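Local coordinates for protein beta-1,4-galactanase (Thielavia heterothallica, PDB 1HJS) that catalyses hydrolysis of beta-1,4-galactosidic linkages in type I arabinogalactans, as a clan GH-A glycoside hydrolase of family 53, at residues A[2-8]-A[291-297]; A[174-178]-A[240-245]. All coordinates share one frame; numbering follows the deposited sequence.

Interaction 1 (A[2-8]-A[291-297]); sequences LTYRGVD and VGLFYWE. With SO4 (sulfate ion), chain H.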
loop_
_atom_site.group_PDB
_atom_site.type_symbol
_atom_site.label_atom_id
_atom_site.label_comp_id
_atom_site.label_asym_id
_atom_site.label_seq_id
_atom_site.Cartn_x
_atom_site.Cartn_y
_atom_site.Cartn_z
ATOM N N LEU A 2 -9.484 0.666 14.225
ATOM C CA LEU A 2 -8.304 0.903 13.399
ATOM C C LEU A 2 -7.788 2.330 13.505
ATOM O O LEU A 2 -8.564 3.283 13.546
ATOM C CB LEU A 2 -8.609 0.609 11.928
ATOM C CG LEU A 2 -8.878 -0.836 11.519
ATOM C CD1 LEU A 2 -9.217 -0.878 10.034
ATOM C CD2 LEU A 2 -7.655 -1.694 11.820
ATOM N N THR A 3 -6.470 2.471 13.535
ATOM C CA THR A 3 -5.855 3.785 13.606
ATOM C C THR A 3 -5.901 4.401 12.215
ATOM O O THR A 3 -6.215 5.581 12.049
ATOM C CB THR A 3 -4.388 3.682 14.057
ATOM O OG1 THR A 3 -4.344 3.193 15.400
ATOM C CG2 THR A 3 -3.703 5.041 13.987
ATOM N N TYR A 4 -5.599 3.578 11.217
ATOM C CA TYR A 4 -5.587 4.027 9.831
ATOM C C TYR A 4 -6.716 3.402 9.031
ATOM O O TYR A 4 -6.765 2.185 8.863
ATOM C CB TYR A 4 -4.254 3.663 9.175
ATOM C CG TYR A 4 -3.047 4.145 9.949
ATOM C CD1 TYR A 4 -2.630 5.477 9.882
ATOM C CD2 TYR A 4 -2.349 3.278 10.787
ATOM C CE1 TYR A 4 -1.547 5.931 10.639
ATOM C CE2 TYR A 4 -1.270 3.720 11.547
ATOM C CZ TYR A 4 -0.878 5.048 11.471
ATOM O OH TYR A 4 0.166 5.486 12.245
ATOM N N ARG A 5 -7.629 4.242 8.561
ATOM C CA ARG A 5 -8.744 3.793 7.736
ATOM C C ARG A 5 -8.451 4.473 6.410
ATOM O O ARG A 5 -8.729 5.659 6.247
ATOM C CB ARG A 5 -10.079 4.299 8.294
ATOM C CG ARG A 5 -10.409 3.819 9.702
ATOM C CD ARG A 5 -11.808 4.279 10.109
ATOM N NE ARG A 5 -11.940 5.731 10.012
ATOM C CZ ARG A 5 -11.505 6.586 10.932
ATOM N NH1 ARG A 5 -10.917 6.137 12.033
ATOM N NH2 ARG A 5 -11.640 7.891 10.744
ATOM N N GLY A 6 -7.873 3.748 5.462
ATOM C CA GLY A 6 -7.555 4.407 4.213
ATOM C C GLY A 6 -7.777 3.715 2.891
ATOM O O GLY A 6 -8.313 2.608 2.805
ATOM N N VAL A 7 -7.365 4.421 1.845
ATOM C CA VAL A 7 -7.452 3.929 0.485
ATOM C C VAL A 7 -6.218 4.447 -0.230
ATOM O O VAL A 7 -5.610 5.440 0.192
ATOM C CB VAL A 7 -8.702 4.478 -0.266
ATOM C CG1 VAL A 7 -9.967 4.149 0.501
ATOM C CG2 VAL A 7 -8.570 5.994 -0.479
ATOM N N ASP A 8 -5.828 3.757 -1.291
ATOM C CA ASP A 8 -4.714 4.202 -2.102
ATOM C C ASP A 8 -5.438 4.967 -3.218
ATOM O O ASP A 8 -6.231 4.382 -3.956
ATOM C CB ASP A 8 -3.956 3.005 -2.676
ATOM C CG ASP A 8 -2.732 3.418 -3.469
ATOM O OD1 ASP A 8 -2.859 4.282 -4.359
ATOM O OD2 ASP A 8 -1.641 2.867 -3.212
ATOM N N VAL A 291 -3.202 -2.180 13.246
ATOM C CA VAL A 291 -3.681 -0.805 13.229
ATOM C C VAL A 291 -4.226 -0.198 11.944
ATOM O O VAL A 291 -4.720 0.931 11.971
ATOM C CB VAL A 291 -2.571 0.134 13.727
ATOM C CG1 VAL A 291 -2.148 -0.261 15.125
ATOM C CG2 VAL A 291 -1.379 0.068 12.782
ATOM N N GLY A 292 -4.153 -0.904 10.825
ATOM C CA GLY A 292 -4.653 -0.285 9.608
ATOM C C GLY A 292 -5.141 -1.166 8.476
ATOM O O GLY A 292 -4.810 -2.350 8.385
ATOM N N LEU A 293 -5.947 -0.557 7.613
ATOM C CA LEU A 293 -6.496 -1.219 6.437
ATOM C C LEU A 293 -6.597 -0.181 5.334
ATOM O O LEU A 293 -7.116 0.916 5.552
ATOM C CB LEU A 293 -7.884 -1.797 6.730
ATOM C CG LEU A 293 -8.577 -2.536 5.575
ATOM C CD1 LEU A 293 -9.670 -3.432 6.122
ATOM C CD2 LEU A 293 -9.165 -1.537 4.585
ATOM N N PHE A 294 -6.092 -0.522 4.153
ATOM C CA PHE A 294 -6.154 0.381 3.010
ATOM C C PHE A 294 -6.742 -0.322 1.797
ATOM O O PHE A 294 -6.219 -1.346 1.360
ATOM C CB PHE A 294 -4.762 0.896 2.645
ATOM C CG PHE A 294 -4.167 1.827 3.667
ATOM C CD1 PHE A 294 -3.646 1.334 4.858
ATOM C CD2 PHE A 294 -4.133 3.199 3.431
ATOM C CE1 PHE A 294 -3.096 2.200 5.812
ATOM C CE2 PHE A 294 -3.587 4.077 4.376
ATOM C CZ PHE A 294 -3.068 3.574 5.569
ATOM N N TYR A 295 -7.825 0.227 1.257
ATOM C CA TYR A 295 -8.456 -0.343 0.068
ATOM C C TYR A 295 -7.650 0.172 -1.121
ATOM O O TYR A 295 -7.305 1.353 -1.163
ATOM C CB TYR A 295 -9.904 0.132 -0.058
ATOM C CG TYR A 295 -10.702 -0.686 -1.049
ATOM C CD1 TYR A 295 -11.374 -1.838 -0.645
ATOM C CD2 TYR A 295 -10.737 -0.341 -2.398
ATOM C CE1 TYR A 295 -12.062 -2.630 -1.560
ATOM C CE2 TYR A 295 -11.427 -1.131 -3.329
ATOM C CZ TYR A 295 -12.083 -2.272 -2.900
ATOM O OH TYR A 295 -12.747 -3.066 -3.799
ATOM N N TRP A 296 -7.353 -0.682 -2.094
ATOM C CA TRP A 296 -6.549 -0.225 -3.223
ATOM C C TRP A 296 -7.304 0.346 -4.418
ATOM O O TRP A 296 -8.099 -0.352 -5.056
ATOM C CB TRP A 296 -5.629 -1.348 -3.717
ATOM C CG TRP A 296 -4.527 -0.846 -4.609
ATOM C CD1 TRP A 296 -3.488 -0.035 -4.247
ATOM C CD2 TRP A 296 -4.370 -1.093 -6.013
ATOM N NE1 TRP A 296 -2.695 0.239 -5.336
ATOM C CE2 TRP A 296 -3.214 -0.398 -6.434
ATOM C CE3 TRP A 296 -5.095 -1.834 -6.958
ATOM C CZ2 TRP A 296 -2.763 -0.421 -7.762
ATOM C CZ3 TRP A 296 -4.650 -1.855 -8.278
ATOM C CH2 TRP A 296 -3.495 -1.152 -8.668
ATOM N N GLU A 297 -7.044 1.621 -4.708
ATOM C CA GLU A 297 -7.624 2.319 -5.858
ATOM C C GLU A 297 -9.137 2.198 -6.061
ATOM O O GLU A 297 -9.606 1.790 -7.128
ATOM C CB GLU A 297 -6.891 1.860 -7.120
ATOM C CG GLU A 297 -5.443 2.332 -7.182
ATOM C CD GLU A 297 -5.329 3.796 -7.591
ATOM O OE1 GLU A 297 -6.373 4.476 -7.682
ATOM O OE2 GLU A 297 -4.197 4.266 -7.818
HETATM S S SO4 H . -9.681 9.589 13.430
HETATM O O1 SO4 H . -10.369 10.004 14.839
HETATM O O2 SO4 H . -9.033 8.321 13.695
HETATM O O3 SO4 H . -10.588 9.519 12.499
HETATM O O4 SO4 H . -8.680 10.605 13.244
HETATM O O HOH W 1 -0.225 2.026 -5.283
#
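Phe294 lays one ring face across the backbone of Gly6, with Gly6 N above the plane near the rim. Glycine suits this place because a beta carbon on Gly6 would collide with Phe294 CE2. Tyr4 CB lies 3.8 Å from Phe294 CZ at the far end of the ring. Tyr4 runs beside Val291, and Val291 CG2 sits at the phenol's edge, 3.9 Å from Tyr4 CE2.

At the other end Asp8 and Trp296 extend side by side, since both carry CG anti to the backbone N (chi1 -177° and -164°), with carboxylate and indole planes 71° apart. A water links them, donating to Asp8 OD2 (2.6 Å) and accepting from Trp296 NE1 (3.0 Å). Asp8 OD1 comes within 3.7 Å of Glu297 OE2, like charges that salt bridges to Arg45 and Arg47, respectively, probably ease. Ser10 OG hydrogen-bonds to Asp8 OD1 and Ser11 OG to Glu297 OE1.

On the face of Leu293 and Tyr295, Arg5 turns its guanidinium edge to a sulfate, probably from the crystallisation liquor, Arg5 NH2 lying 2.6 Å from sulfate O3 in a nearly straight bond.

Parallel backbone bonds join the strands, among them Tyr4 N to Val291 O (2.9 Å). The pairing of first and last strand closes the TIM barrel. Leu293 and Tyr295 pack outward on helix 270-285, strands 43-48 and 240-245 flank the pair, and Trp296 touches the nucleophile Glu245.

Interaction 2 (A[174-178]-A[240-245]); sequences KIMIH and EIAVVE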
loop_
_atom_site.group_PDB
_atom_site.type_symbol
_atom_site.label_atom_id
_atom_site.label_comp_id
_atom_site.label_asym_id
_atom_site.label_seq_id
_atom_site.Cartn_x
_atom_site.Cartn_y
_atom_site.Cartn_z
ATOM N N LYS A 174 6.209 6.563 10.357
ATOM C CA LYS A 174 6.454 5.204 10.801
ATOM C C LYS A 174 7.038 4.535 9.557
ATOM O O LYS A 174 6.556 4.759 8.442
ATOM C CB LYS A 174 5.146 4.527 11.211
ATOM C CG LYS A 174 4.568 5.068 12.513
ATOM C CD LYS A 174 3.241 4.407 12.849
ATOM C CE LYS A 174 2.694 4.907 14.184
ATOM N NZ LYS A 174 1.330 4.361 14.458
ATOM N N ILE A 175 8.085 3.737 9.735
ATOM C CA ILE A 175 8.711 3.070 8.602
ATOM C C ILE A 175 8.134 1.671 8.432
ATOM O O ILE A 175 8.111 0.873 9.368
ATOM C CB ILE A 175 10.235 3.006 8.784
ATOM C CG1 ILE A 175 10.790 4.431 8.876
ATOM C CG2 ILE A 175 10.873 2.269 7.616
ATOM C CD1 ILE A 175 12.262 4.508 9.222
ATOM N N MET A 176 7.671 1.380 7.223
ATOM C CA MET A 176 7.051 0.090 6.942
ATOM C C MET A 176 7.730 -0.755 5.875
ATOM O O MET A 176 8.264 -0.236 4.901
ATOM C CB MET A 176 5.597 0.314 6.519
ATOM C CG MET A 176 4.904 -0.927 5.967
ATOM S SD MET A 176 3.311 -0.517 5.226
ATOM C CE MET A 176 2.325 -0.260 6.683
ATOM N N ILE A 177 7.707 -2.067 6.090
ATOM C CA ILE A 177 8.226 -3.032 5.129
ATOM C C ILE A 177 6.948 -3.725 4.676
ATOM O O ILE A 177 6.141 -4.167 5.500
ATOM C CB ILE A 177 9.200 -4.039 5.771
ATOM C CG1 ILE A 177 10.539 -3.344 6.041
ATOM C CG2 ILE A 177 9.406 -5.233 4.844
ATOM C CD1 ILE A 177 11.567 -4.216 6.756
ATOM N N HIS A 178 6.768 -3.804 3.362
ATOM C CA HIS A 178 5.561 -4.361 2.771
ATOM C C HIS A 178 5.785 -5.591 1.893
ATOM O O HIS A 178 6.508 -5.531 0.902
ATOM C CB HIS A 178 4.884 -3.251 1.950
ATOM C CG HIS A 178 3.721 -3.708 1.123
ATOM N ND1 HIS A 178 3.297 -3.024 0.003
ATOM C CD2 HIS A 178 2.888 -4.768 1.254
ATOM C CE1 HIS A 178 2.255 -3.645 -0.522
ATOM N NE2 HIS A 178 1.988 -4.706 0.218
ATOM N N GLU A 240 3.789 -2.963 14.498
ATOM C CA GLU A 240 2.418 -2.589 14.170
ATOM C C GLU A 240 2.134 -3.268 12.840
ATOM O O GLU A 240 3.019 -3.385 11.997
ATOM C CB GLU A 240 2.266 -1.074 14.042
ATOM C CG GLU A 240 2.429 -0.333 15.359
ATOM C CD GLU A 240 1.787 1.044 15.335
ATOM O OE1 GLU A 240 2.006 1.782 14.355
ATOM O OE2 GLU A 240 1.065 1.384 16.298
ATOM N N ILE A 241 0.899 -3.716 12.655
ATOM C CA ILE A 241 0.530 -4.436 11.445
ATOM C C ILE A 241 -0.631 -3.813 10.678
ATOM O O ILE A 241 -1.558 -3.261 11.270
ATOM C CB ILE A 241 0.180 -5.891 11.809
ATOM C CG1 ILE A 241 1.449 -6.605 12.283
ATOM C CG2 ILE A 241 -0.475 -6.603 10.635
ATOM C CD1 ILE A 241 1.180 -7.897 13.007
ATOM N N ALA A 242 -0.574 -3.911 9.355
ATOM C CA ALA A 242 -1.638 -3.365 8.524
ATOM C C ALA A 242 -1.789 -4.073 7.188
ATOM O O ALA A 242 -0.818 -4.566 6.607
ATOM C CB ALA A 242 -1.398 -1.875 8.279
ATOM N N VAL A 243 -3.028 -4.132 6.715
ATOM C CA VAL A 243 -3.319 -4.696 5.409
ATOM C C VAL A 243 -3.284 -3.410 4.594
ATOM O O VAL A 243 -4.160 -2.558 4.737
ATOM C CB VAL A 243 -4.726 -5.321 5.355
ATOM C CG1 VAL A 243 -5.100 -5.634 3.908
ATOM C CG2 VAL A 243 -4.752 -6.608 6.188
ATOM N N VAL A 244 -2.259 -3.263 3.766
ATOM C CA VAL A 244 -2.087 -2.042 2.988
ATOM C C VAL A 244 -2.659 -2.057 1.577
ATOM O O VAL A 244 -2.619 -1.047 0.878
ATOM C CB VAL A 244 -0.595 -1.648 2.953
ATOM C CG1 VAL A 244 -0.089 -1.490 4.373
ATOM C CG2 VAL A 244 0.225 -2.711 2.233
ATOM N N GLU A 245 -3.196 -3.200 1.168
ATOM C CA GLU A 245 -3.821 -3.340 -0.145
ATOM C C GLU A 245 -4.867 -4.443 -0.073
ATOM O O GLU A 245 -4.588 -5.530 0.426
ATOM C CB GLU A 245 -2.793 -3.705 -1.223
ATOM C CG GLU A 245 -2.029 -2.521 -1.808
ATOM C CD GLU A 245 -1.223 -2.897 -3.039
ATOM O OE1 GLU A 245 -1.692 -3.760 -3.820
ATOM O OE2 GLU A 245 -0.132 -2.322 -3.241
#
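His178 swings its ring toward Val244 because CG lies anti to the backbone N (chi1 172°), and Met176, with a similar chi1 of 170°, reaches toward the same valine. These side chains fill the interior of the TIM barrel, where strands 174-178 and 240-245 face each other past strand 208-212, their axes 9.2 Å apart at closest.

Val244, branched at CB, serves two partners. Its CG1 touches the end of Met176, 3.6 Å from Met176 CE, and the flexible thioether, bent at its last torsion, fits the curved interior. Its CG2 lies over the imidazole face in a CH-pi contact, 3.4 Å from the centroid of the His178 ring and 14° off the ring normal. His178 NE2 hydrogen-bonds to Ser212 OG, which would limit the ring's rotation beside the proton donor Glu135.

At the opposite end, Lys174, extended beyond CG, crosses Glu240 at about a right angle, and NZ meets the syn lone pair of Glu240 OE1 in a salt bridge of 2.7 Å. NZ also hydrogen-bonds to Tyr4 OH. A methionine in place of Lys174 would probably leave the Glu240 carboxylate without this mate and the Tyr4 hydroxyl without its bond.

Gripped by Arg45 at OE2 and Tyr214 at OE1, the nucleophile Glu245 brings OE2 to the edge of the imidazole, 3.9 Å from His178 CE1.

In the fold
Both contacts belong to one eight-stranded parallel barrel, their centres about 10 Å apart. Interaction 1 joins strands 4-8 and 290-296, first and last in the chain, and so encloses interaction 2 in sequence; the latter joins strands 174-179 and 240-245 on the inner side, past strand 208-212. They meet partly because strands 240-245 and 290-296 are neighbours: Val291 N lies 2.8 Å from Ile241 O, a probable hydrogen bond. Tyr4 and Lys174 also join them inside the barrel. One contact closes the wall while the other packs part of the interior. At the carboxyl ends of the strands both reach the catalytic centre, through Trp296 in interaction 1 and His178 and Glu245 in interaction 2.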